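Local coordinates for molybdenum-binding-protein (Azotobacter vinelandii, PDB 1H9M) that binds molybdate in the cytoplasm, probably serving molybdenum homeostasis as a trimer with anion sites at subunit interfaces, at residues G14-L19 and A26-L31; L50-G55 and V139-P144; V67-D72 and S112-E117; G86-I91 and A128-V133. All coordinates share one frame; numbering follows the deposited sequence.

Contact 1. Residues G14-L19 and A26-L31; sequences GTVSAL and AEVDIL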
loop_
_atom_site.group_PDB
_atom_site.type_symbol
_atom_site.label_atom_id
_atom_site.label_comp_id
_atom_site.label_asym_id
_atom_site.label_seq_id
_atom_site.Cartn_x
_atom_site.Cartn_y
_atom_site.Cartn_z
ATOM N N GLY A 14 -9.508 7.387 -17.789
ATOM C CA GLY A 14 -8.589 7.112 -18.885
ATOM C C GLY A 14 -9.003 5.955 -19.750
ATOM O O GLY A 14 -10.092 5.411 -19.622
ATOM N N THR A 15 -8.098 5.579 -20.658
ATOM C CA THR A 15 -8.337 4.450 -21.545
ATOM C C THR A 15 -7.136 3.485 -21.552
ATOM O O THR A 15 -5.980 3.945 -21.555
ATOM C CB THR A 15 -8.574 4.740 -23.058
ATOM O OG1 THR A 15 -7.457 5.543 -23.466
ATOM C CG2 THR A 15 -9.826 5.604 -23.216
ATOM N N VAL A 16 -7.473 2.218 -21.558
ATOM C CA VAL A 16 -6.447 1.185 -21.614
ATOM C C VAL A 16 -5.673 1.341 -22.923
ATOM O O VAL A 16 -6.302 1.392 -24.000
ATOM C CB VAL A 16 -6.996 -0.241 -21.465
ATOM C CG1 VAL A 16 -5.858 -1.234 -21.616
ATOM C CG2 VAL A 16 -7.675 -0.437 -20.109
ATOM N N SER A 17 -4.356 1.429 -22.857
ATOM C CA SER A 17 -3.598 1.474 -24.112
ATOM C C SER A 17 -2.935 0.145 -24.395
ATOM O O SER A 17 -2.583 -0.191 -25.553
ATOM C CB SER A 17 -2.595 2.621 -24.000
ATOM O OG SER A 17 -1.778 2.374 -22.870
ATOM N N ALA A 18 -2.819 -0.700 -23.361
ATOM C CA ALA A 18 -2.263 -2.032 -23.580
ATOM C C ALA A 18 -2.442 -2.860 -22.317
ATOM O O ALA A 18 -2.496 -2.248 -21.237
ATOM C CB ALA A 18 -0.792 -1.994 -23.929
ATOM N N LEU A 19 -2.440 -4.172 -22.488
ATOM C CA LEU A 19 -2.620 -5.118 -21.406
ATOM C C LEU A 19 -1.610 -6.254 -21.615
ATOM O O LEU A 19 -1.491 -6.727 -22.769
ATOM C CB LEU A 19 -4.004 -5.737 -21.401
ATOM C CG LEU A 19 -4.398 -6.915 -20.559
ATOM C CD1 LEU A 19 -4.605 -6.453 -19.112
ATOM C CD2 LEU A 19 -5.640 -7.711 -20.973
ATOM N N ALA A 26 -1.770 -9.103 -13.924
ATOM C CA ALA A 26 -1.764 -8.546 -15.276
ATOM C C ALA A 26 -1.297 -7.099 -15.166
ATOM O O ALA A 26 -1.633 -6.426 -14.166
ATOM C CB ALA A 26 -3.179 -8.483 -15.865
ATOM N N GLU A 27 -0.524 -6.625 -16.159
ATOM C CA GLU A 27 -0.111 -5.245 -16.169
ATOM C C GLU A 27 -1.013 -4.481 -17.167
ATOM O O GLU A 27 -1.046 -4.928 -18.331
ATOM C CB GLU A 27 1.350 -5.098 -16.605
ATOM C CG GLU A 27 1.691 -3.623 -16.677
ATOM C CD GLU A 27 3.115 -3.345 -17.110
ATOM O OE1 GLU A 27 4.072 -3.943 -16.606
ATOM O OE2 GLU A 27 3.226 -2.464 -18.010
ATOM N N VAL A 28 -1.560 -3.382 -16.703
ATOM C CA VAL A 28 -2.453 -2.563 -17.555
ATOM C C VAL A 28 -1.881 -1.162 -17.690
ATOM O O VAL A 28 -1.478 -0.471 -16.743
ATOM C CB VAL A 28 -3.847 -2.487 -16.901
ATOM C CG1 VAL A 28 -4.811 -1.771 -17.859
ATOM C CG2 VAL A 28 -4.400 -3.827 -16.458
ATOM N N ASP A 29 -1.642 -0.789 -18.967
ATOM C CA ASP A 29 -1.124 0.548 -19.234
ATOM C C ASP A 29 -2.303 1.411 -19.685
ATOM O O ASP A 29 -3.245 0.965 -20.328
ATOM C CB ASP A 29 -0.031 0.514 -20.315
ATOM C CG ASP A 29 0.944 -0.604 -19.928
ATOM O OD1 ASP A 29 1.338 -0.608 -18.731
ATOM O OD2 ASP A 29 1.246 -1.495 -20.747
ATOM N N ILE A 30 -2.340 2.582 -19.109
ATOM C CA ILE A 30 -3.477 3.473 -19.266
ATOM C C ILE A 30 -3.032 4.828 -19.722
ATOM O O ILE A 30 -2.086 5.440 -19.263
ATOM C CB ILE A 30 -4.260 3.652 -17.954
ATOM C CG1 ILE A 30 -4.918 2.244 -17.593
ATOM C CG2 ILE A 30 -5.395 4.633 -17.984
ATOM C CD1 ILE A 30 -4.870 2.293 -16.072
ATOM N N LEU A 31 -3.830 5.385 -20.699
ATOM C CA LEU A 31 -3.501 6.763 -21.107
ATOM C C LEU A 31 -4.527 7.641 -20.430
ATOM O O LEU A 31 -5.748 7.427 -20.533
ATOM C CB LEU A 31 -3.597 6.875 -22.638
ATOM C CG LEU A 31 -3.392 8.306 -23.163
ATOM C CD1 LEU A 31 -1.934 8.695 -23.055
ATOM C CD2 LEU A 31 -3.854 8.322 -24.640
#
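Ser17 and Ala18 both face Asp29, making a classic beta bulge in the antiparallel hairpin of strands 10-21 and 25-32, within a TOBE domain of the OB clan. Two amides converge on one carbonyl. Ser17 N donates to Asp29 O across 2.8 Å, approaching from above the carbonyl plane, 38° out of it, whereas the bond from Ala18 N to the same Asp29 O is weak at 3.5 Å. Asp29 N answers with a bond to Ala18 O of 2.8 Å. Beyond the bulge, Thr15 and Leu31 form a hydrogen-bonded pair whose amides and carbonyls serve each other, and their side chains run side by side in the same direction.

The extra residue shifts the register by one yet keeps the two faces sorted: Val16, Leu19, Val28 and Ile30 share one, Thr15, Ala18, Asp29 and Leu31 the other. On the apolar face Val28 is gripped by both of its methyls. Val28 CG1, anti to the backbone N (chi1 -174°), lies 3.9 Å from Val16 CG2, the two side chains meeting at about a right angle. Val28 CG2 lies 3.7 Å from Leu19 CD1.

In the next shell, Leu141 of strand 140-143 packs on Val28 and Ile30, and Val42 lies against Val28. Arg81 forms a salt bridge with Glu27 and a weak, longer ion pair with Asp29 through OD1. The other carboxylate oxygen of that residue, Asp29 OD2, rests 3.8 Å from Ala18 CB.

Contact 2. Residues L50-G55 and V139-P144; sequences LQLAAG and VILGVP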
loop_
_atom_site.group_PDB
_atom_site.type_symbol
_atom_site.label_atom_id
_atom_site.label_comp_id
_atom_site.label_asym_id
_atom_site.label_seq_id
_atom_site.Cartn_x
_atom_site.Cartn_y
_atom_site.Cartn_z
ATOM N N LEU A 50 -13.232 -7.767 -15.512
ATOM C CA LEU A 50 -13.511 -6.421 -15.985
ATOM C C LEU A 50 -13.472 -6.298 -17.509
ATOM O O LEU A 50 -13.626 -5.217 -18.014
ATOM C CB LEU A 50 -12.470 -5.439 -15.383
ATOM C CG LEU A 50 -12.704 -5.228 -13.839
ATOM C CD1 LEU A 50 -11.687 -4.198 -13.350
ATOM C CD2 LEU A 50 -14.065 -4.668 -13.571
ATOM N N GLN A 51 -13.087 -7.369 -18.178
ATOM C CA GLN A 51 -12.886 -7.384 -19.637
ATOM C C GLN A 51 -11.940 -6.331 -20.137
ATOM O O GLN A 51 -12.150 -5.647 -21.144
ATOM C CB GLN A 51 -14.253 -7.345 -20.336
ATOM C CG GLN A 51 -15.140 -8.493 -19.826
ATOM C CD GLN A 51 -16.512 -8.447 -20.484
ATOM O OE1 GLN A 51 -16.645 -8.827 -21.641
ATOM N NE2 GLN A 51 -17.521 -7.980 -19.770
ATOM N N LEU A 52 -10.790 -6.124 -19.426
ATOM C CA LEU A 52 -9.805 -5.128 -19.837
ATOM C C LEU A 52 -9.120 -5.527 -21.148
ATOM O O LEU A 52 -8.953 -6.704 -21.500
ATOM C CB LEU A 52 -8.740 -4.960 -18.754
ATOM C CG LEU A 52 -9.364 -4.507 -17.429
ATOM C CD1 LEU A 52 -8.279 -4.524 -16.328
ATOM C CD2 LEU A 52 -10.101 -3.162 -17.447
ATOM N N ALA A 53 -9.203 -4.521 -22.016
ATOM C CA ALA A 53 -8.552 -4.641 -23.322
ATOM C C ALA A 53 -8.187 -3.249 -23.801
ATOM O O ALA A 53 -8.740 -2.227 -23.360
ATOM C CB ALA A 53 -9.549 -5.240 -24.331
ATOM N N ALA A 54 -7.265 -3.210 -24.776
ATOM C CA ALA A 54 -6.895 -1.925 -25.352
ATOM C C ALA A 54 -8.155 -1.189 -25.805
ATOM O O ALA A 54 -9.005 -1.755 -26.488
ATOM C CB ALA A 54 -5.955 -2.127 -26.531
ATOM N N GLY A 55 -8.248 0.104 -25.541
ATOM C CA GLY A 55 -9.357 0.971 -25.804
ATOM C C GLY A 55 -10.471 1.022 -24.785
ATOM O O GLY A 55 -11.253 1.991 -24.817
ATOM N N VAL A 139 -2.433 0.738 -7.675
ATOM C CA VAL A 139 -3.507 1.359 -8.440
ATOM C C VAL A 139 -4.699 0.442 -8.616
ATOM O O VAL A 139 -4.506 -0.672 -9.192
ATOM C CB VAL A 139 -2.986 1.779 -9.817
ATOM C CG1 VAL A 139 -4.099 2.490 -10.653
ATOM C CG2 VAL A 139 -1.791 2.744 -9.712
ATOM N N ILE A 140 -5.865 0.873 -8.185
ATOM C CA ILE A 140 -7.070 0.047 -8.408
ATOM C C ILE A 140 -7.697 0.551 -9.703
ATOM O O ILE A 140 -7.667 1.725 -10.045
ATOM C CB ILE A 140 -7.993 0.251 -7.209
ATOM C CG1 ILE A 140 -7.434 -0.516 -6.003
ATOM C CG2 ILE A 140 -9.409 -0.250 -7.582
ATOM C CD1 ILE A 140 -8.129 -0.040 -4.684
ATOM N N LEU A 141 -8.242 -0.424 -10.516
ATOM C CA LEU A 141 -8.895 0.095 -11.728
ATOM C C LEU A 141 -10.389 -0.156 -11.588
ATOM O O LEU A 141 -10.892 -1.020 -10.885
ATOM C CB LEU A 141 -8.472 -0.793 -12.921
ATOM C CG LEU A 141 -6.975 -0.592 -13.224
ATOM C CD1 LEU A 141 -6.611 -1.507 -14.463
ATOM C CD2 LEU A 141 -6.573 0.837 -13.439
ATOM N N GLY A 142 -11.122 0.739 -12.316
ATOM C CA GLY A 142 -12.588 0.568 -12.301
ATOM C C GLY A 142 -13.173 0.716 -13.726
ATOM O O GLY A 142 -12.539 1.327 -14.559
ATOM N N VAL A 143 -14.225 -0.043 -13.964
ATOM C CA VAL A 143 -14.905 0.041 -15.271
ATOM C C VAL A 143 -16.370 0.411 -14.988
ATOM O O VAL A 143 -17.088 -0.022 -14.162
ATOM C CB VAL A 143 -14.840 -1.157 -16.209
ATOM C CG1 VAL A 143 -13.407 -1.380 -16.691
ATOM C CG2 VAL A 143 -15.455 -2.415 -15.628
ATOM N N PRO A 144 -16.739 1.342 -15.990
ATOM C CA PRO A 144 -18.116 1.866 -15.897
ATOM C C PRO A 144 -19.219 0.924 -16.309
ATOM O O PRO A 144 -19.035 -0.284 -16.474
ATOM C CB PRO A 144 -18.202 3.059 -16.850
ATOM C CG PRO A 144 -16.801 3.343 -17.256
ATOM C CD PRO A 144 -16.096 2.034 -17.228
#
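Leu50 and Val143 bring the two backbones nearest, their CA atoms 6.6 Å apart, and no hydrogen bond joins the segments. Residues 50-55 are irregular: Gln51 leaves helix 44-49 with a positive phi of 55° in a Schellman motif, and the chain then runs toward strand 57-62. Residues 140-143, by contrast, are extended and form the last strand of the first sheet, although they come from the far end of the chain.

Side chains bridge the two. Leu50, Leu52, Leu141 and Val143 interdigitate through their methyl groups, the leucines crossing their partners at a slant. Val143 sends one branch to each leucine of the loop: CG1 lies 3.8 Å from Leu52 CD2, and CG2 comes within 3.4 Å of Leu50 CD2, tighter than ordinary van der Waals contact. The other branch of Leu52 turns to the strand's next inward residue, with CD1 3.9 Å from Leu141 CD1. An alanine in place of Val143 would probably open a gap beside both leucines, leaving Leu50 CD2 and Leu52 CD2 without their methyl partners.

Val58 and Val28 extend the packing around Leu52. Along its edge, strand 140-143 pairs through Gly142 and Val143 with an antiparallel strand of the third subunit, whose Arg77 also packs on Leu50 and Val143. With no hydrogen bond across it and methyl groups carrying the contact, this buried joint depends on close fit.

Contact 3. Residues V67-D72 and S112-E117; sequences VLLMTD and SMVTKE. With MOO (molybdate ion), chain E.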
loop_
_atom_site.group_PDB
_atom_site.type_symbol
_atom_site.label_atom_id
_atom_site.label_comp_id
_atom_site.label_asym_id
_atom_site.label_seq_id
_atom_site.Cartn_x
_atom_site.Cartn_y
_atom_site.Cartn_z
ATOM N N VAL A 67 0.485 7.704 -2.317
ATOM C CA VAL A 67 1.246 8.574 -3.270
ATOM C C VAL A 67 2.460 9.178 -2.619
ATOM O O VAL A 67 2.282 9.819 -1.546
ATOM C CB VAL A 67 0.263 9.703 -3.747
ATOM C CG1 VAL A 67 1.009 10.611 -4.719
ATOM C CG2 VAL A 67 -1.009 9.104 -4.377
ATOM N N LEU A 68 3.629 8.921 -3.207
ATOM C CA LEU A 68 4.804 9.587 -2.623
ATOM C C LEU A 68 4.961 10.957 -3.372
ATOM O O LEU A 68 4.440 11.081 -4.460
ATOM C CB LEU A 68 6.030 8.794 -2.972
ATOM C CG LEU A 68 6.137 7.440 -2.246
ATOM C CD1 LEU A 68 5.139 6.427 -2.777
ATOM C CD2 LEU A 68 7.546 6.914 -2.561
ATOM N N LEU A 69 5.660 11.869 -2.705
ATOM C CA LEU A 69 5.989 13.129 -3.399
ATOM C C LEU A 69 7.497 13.263 -3.585
ATOM O O LEU A 69 8.233 12.897 -2.673
ATOM C CB LEU A 69 5.484 14.372 -2.662
ATOM C CG LEU A 69 3.932 14.449 -2.630
ATOM C CD1 LEU A 69 3.570 15.629 -1.672
ATOM C CD2 LEU A 69 3.321 14.697 -3.974
ATOM N N MET A 70 7.935 13.745 -4.750
ATOM C CA MET A 70 9.393 13.866 -4.887
ATOM C C MET A 70 9.719 15.269 -5.457
ATOM O O MET A 70 8.960 15.665 -6.324
ATOM C CB MET A 70 9.938 12.716 -5.727
ATOM C CG MET A 70 11.415 12.809 -6.137
ATOM S SD MET A 70 11.838 11.297 -7.066
ATOM C CE MET A 70 10.891 11.477 -8.491
ATOM N N THR A 71 10.719 15.914 -4.840
ATOM C CA THR A 71 11.033 17.219 -5.488
ATOM C C THR A 71 12.358 17.175 -6.227
ATOM O O THR A 71 12.676 18.132 -6.929
ATOM C CB THR A 71 11.052 18.390 -4.494
ATOM O OG1 THR A 71 11.940 18.074 -3.432
ATOM C CG2 THR A 71 9.649 18.638 -3.958
ATOM N N ASP A 72 13.172 16.177 -5.933
ATOM C CA ASP A 72 14.477 16.060 -6.611
ATOM C C ASP A 72 14.863 14.589 -6.610
ATOM O O ASP A 72 15.125 14.032 -5.546
ATOM C CB ASP A 72 15.522 16.885 -5.868
ATOM C CG ASP A 72 16.924 16.804 -6.443
ATOM O OD1 ASP A 72 17.060 16.414 -7.624
ATOM O OD2 ASP A 72 17.867 17.141 -5.685
ATOM N N SER A 112 -1.875 13.679 -2.098
ATOM C CA SER A 112 -0.980 12.734 -1.399
ATOM C C SER A 112 -1.057 13.013 0.079
ATOM O O SER A 112 -1.316 14.170 0.512
ATOM C CB SER A 112 0.468 12.960 -1.896
ATOM O OG SER A 112 1.375 12.383 -0.996
ATOM N N MET A 113 -0.954 12.009 0.946
ATOM C CA MET A 113 -0.869 12.178 2.393
ATOM C C MET A 113 0.588 11.903 2.786
ATOM O O MET A 113 0.976 10.779 2.508
ATOM C CB MET A 113 -1.849 11.301 3.151
ATOM C CG MET A 113 -1.887 11.485 4.680
ATOM S SD MET A 113 -2.624 13.049 5.131
ATOM C CE MET A 113 -4.341 12.830 4.738
ATOM N N VAL A 114 1.331 12.866 3.289
ATOM C CA VAL A 114 2.709 12.602 3.711
ATOM C C VAL A 114 2.919 13.124 5.157
ATOM O O VAL A 114 1.998 13.736 5.744
ATOM C CB VAL A 114 3.714 13.314 2.786
ATOM C CG1 VAL A 114 3.663 12.912 1.319
ATOM C CG2 VAL A 114 3.436 14.819 2.848
ATOM N N THR A 115 3.985 12.682 5.804
ATOM C CA THR A 115 4.252 13.201 7.155
ATOM C C THR A 115 4.482 14.695 6.991
ATOM O O THR A 115 5.040 15.286 6.028
ATOM C CB THR A 115 5.499 12.531 7.778
ATOM O OG1 THR A 115 6.596 12.808 6.846
ATOM C CG2 THR A 115 5.376 11.042 7.952
ATOM N N LYS A 116 4.252 15.376 8.121
ATOM C CA LYS A 116 4.533 16.801 8.249
ATOM C C LYS A 116 6.027 17.067 8.094
ATOM O O LYS A 116 6.408 18.084 7.500
ATOM C CB LYS A 116 4.115 17.239 9.664
ATOM C CG LYS A 116 3.300 18.536 9.554
ATOM N N GLU A 117 6.867 16.132 8.531
ATOM C CA GLU A 117 8.312 16.330 8.346
ATOM C C GLU A 117 8.729 16.299 6.886
ATOM O O GLU A 117 9.608 17.075 6.465
ATOM C CB GLU A 117 9.110 15.307 9.149
HETATM MO MO MOO E . 5.842 9.643 3.832
HETATM O O1 MOO E . 4.144 9.293 4.262
HETATM O O2 MOO E . 6.927 8.305 4.370
HETATM O O3 MOO E . 5.824 9.873 2.067
HETATM O O4 MOO E . 6.205 11.187 4.696
#
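Val67 and Ser112, their CA atoms 5.1 Å apart, meet where the two strands that are outermost in the second sheet within this chain come together, a closure consistent with the curled sheet of an OB fold. A side chain supplies the bond between them: Ser112 OG, anti to its own backbone N (chi1 163°), donates to Val67 O across 2.8 Å from above the carbonyl plane. This satisfies a buried hydroxyl, which Leu69 covers with its CG at 3.7 Å from Ser112 OG. Leu69 CD1 then meets Val114 CG1 at 4.0 Å, the two side chains standing at about a right angle. An alanine in place of Leu69 would probably leave Val114 CG1 without this neighbour and the Ser112 hydroxyl less well covered.

Val114 leads into the molybdate site, its CG1 lying 3.8 Å from oxygen O3 of the ion. Ser7, Arg9, Lys63 and Ala64 of the second subunit also hydrogen-bond to the ion, placing the site at an interface. Thr115, the N-cap of helix 116-121, grips one molybdate oxygen twice while its OG1 accepts a bond from Ala118 N. Thr115 N donates to molybdate O4 at 2.9 Å, and Thr115 OG1 donates to that same O4 at 2.7 Å.

Contact 4. Residues G86-I91 and A128-V133; sequences GTVKTI and ASASAV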
loop_
_atom_site.group_PDB
_atom_site.type_symbol
_atom_site.label_atom_id
_atom_site.label_comp_id
_atom_site.label_asym_id
_atom_site.label_seq_id
_atom_site.Cartn_x
_atom_site.Cartn_y
_atom_site.Cartn_z
ATOM N N GLY A 86 3.990 18.174 -11.458
ATOM C CA GLY A 86 3.105 19.352 -11.442
ATOM C C GLY A 86 3.608 20.351 -10.410
ATOM O O GLY A 86 4.790 20.434 -10.091
ATOM N N THR A 87 2.651 21.073 -9.891
ATOM C CA THR A 87 2.802 22.149 -8.921
ATOM C C THR A 87 1.880 22.019 -7.698
ATOM O O THR A 87 0.701 21.753 -7.878
ATOM C CB THR A 87 2.680 23.535 -9.584
ATOM O OG1 THR A 87 2.977 24.534 -8.617
ATOM C CG2 THR A 87 1.293 23.738 -10.147
ATOM N N VAL A 88 2.448 22.233 -6.530
ATOM C CA VAL A 88 1.647 22.181 -5.319
ATOM C C VAL A 88 0.536 23.212 -5.382
ATOM O O VAL A 88 0.811 24.387 -5.743
ATOM C CB VAL A 88 2.465 22.379 -4.049
ATOM C CG1 VAL A 88 1.531 22.463 -2.829
ATOM C CG2 VAL A 88 3.525 21.294 -3.891
ATOM N N LYS A 89 -0.685 22.796 -5.225
ATOM C CA LYS A 89 -1.855 23.678 -5.204
ATOM C C LYS A 89 -2.198 24.044 -3.769
ATOM O O LYS A 89 -2.309 25.241 -3.415
ATOM C CB LYS A 89 -3.007 22.981 -5.912
ATOM C CG LYS A 89 -4.306 23.755 -6.005
ATOM C CD LYS A 89 -5.441 22.847 -6.456
ATOM C CE LYS A 89 -6.792 23.522 -6.294
ATOM N NZ LYS A 89 -7.841 22.539 -5.885
ATOM N N THR A 90 -2.571 23.045 -2.953
ATOM C CA THR A 90 -2.963 23.291 -1.577
ATOM C C THR A 90 -2.251 22.314 -0.611
ATOM O O THR A 90 -1.749 21.261 -1.023
ATOM C CB THR A 90 -4.463 23.099 -1.351
ATOM O OG1 THR A 90 -4.885 21.789 -1.750
ATOM C CG2 THR A 90 -5.337 24.063 -2.159
ATOM N N ILE A 91 -2.047 22.784 0.611
ATOM C CA ILE A 91 -1.533 21.969 1.708
ATOM C C ILE A 91 -2.463 22.144 2.911
ATOM O O ILE A 91 -2.774 23.266 3.325
ATOM C CB ILE A 91 -0.096 22.237 2.122
ATOM C CG1 ILE A 91 0.840 22.122 0.903
ATOM C CG2 ILE A 91 0.400 21.259 3.187
ATOM C CD1 ILE A 91 2.304 22.323 1.194
ATOM N N ALA A 128 5.077 25.303 -5.593
ATOM C CA ALA A 128 6.249 24.484 -5.702
ATOM C C ALA A 128 6.114 23.309 -6.686
ATOM O O ALA A 128 5.023 22.758 -6.746
ATOM C CB ALA A 128 6.720 23.952 -4.353
ATOM N N SER A 129 7.222 23.056 -7.392
ATOM C CA SER A 129 7.254 21.953 -8.333
ATOM C C SER A 129 7.402 20.643 -7.488
ATOM O O SER A 129 8.330 20.583 -6.704
ATOM C CB SER A 129 8.466 21.895 -9.280
ATOM O OG SER A 129 8.827 23.201 -9.664
ATOM N N ALA A 130 6.656 19.673 -7.954
ATOM C CA ALA A 130 6.879 18.349 -7.278
ATOM C C ALA A 130 6.252 17.277 -8.136
ATOM O O ALA A 130 5.471 17.548 -9.021
ATOM C CB ALA A 130 6.219 18.363 -5.903
ATOM N N SER A 131 6.725 16.025 -7.949
ATOM C CA SER A 131 6.144 14.914 -8.716
ATOM C C SER A 131 5.447 13.903 -7.737
ATOM O O SER A 131 5.997 13.747 -6.652
ATOM C CB SER A 131 7.236 14.103 -9.399
ATOM O OG SER A 131 7.951 14.925 -10.343
ATOM N N ALA A 132 4.343 13.389 -8.265
ATOM C CA ALA A 132 3.630 12.358 -7.448
ATOM C C ALA A 132 4.192 11.043 -7.983
ATOM O O ALA A 132 4.267 10.863 -9.186
ATOM C CB ALA A 132 2.150 12.444 -7.708
ATOM N N VAL A 133 4.545 10.144 -7.060
ATOM C CA VAL A 133 5.123 8.839 -7.446
ATOM C C VAL A 133 4.218 7.733 -6.925
ATOM O O VAL A 133 3.931 7.738 -5.733
ATOM C CB VAL A 133 6.537 8.700 -6.843
ATOM C CG1 VAL A 133 7.094 7.317 -7.112
ATOM C CG2 VAL A 133 7.477 9.763 -7.413
#
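Val88 turns one branch over Ala128 and Ala130 where strands 82-93 and 129-134 pair antiparallel in the second TOBE domain, of the OB clan. The torsion that sets CG1 anti to the backbone N (chi1 174°) leaves CG2 beside that N, on the side of the partner strand. From there Val88 CG2 lies 4.2 Å from Ala128 CB and 3.5 Å from Ala128 O, with Ala130 CB slightly farther off. A single valine methyl thus carries the apolar contact with the two alanines, and Leu102 and Leu124 continue the packing around Val88.

Thr87 and Ser129 form a non-hydrogen-bonded pair whose side chains share one face of the sheet, opposite to that of Ala130. On either side of them the backbones bond. Val88 N reaches Ala128 O over a short 2.6 Å, nearly in line with the carbonyl. Past this pairing the strands splay, the N-to-C directions of their short segments making 101°, and Lys89 and Thr90 form a classic bulge against Thr101 of the neighbouring strand.

Gly86 pairs with Ala130 by two bonds of unlike geometry. Gly86 N approaches Ala130 O almost straight on, whereas Ala130 N sits above the plane of the Gly86 carbonyl, 2.9 Å from Gly86 O.

The four contacts divide between two five-stranded antiparallel sheets. Contacts 1 and 2, with centres 8 Å apart, reach the first, contact 2 through strand 140-143 and a loop packed on it; contacts 3 and 4, 9 Å apart, belong to the second, on the opposite side of the chain's centre. Each pair touches directly: Ile30 packs on Leu141, and Met70 and Leu68 probably hydrogen-bond through their backbones to Ser131 and Val133. Between the pairs, centres lie about 25 to 28 Å apart. Along the chain, contact 1 closes first, contact 2 spans both others, and contacts 3 and 4 alternate. Strand 140-143 returns to the first sheet, strand 68-70 joins the second, and both edges pair with neighbouring subunits.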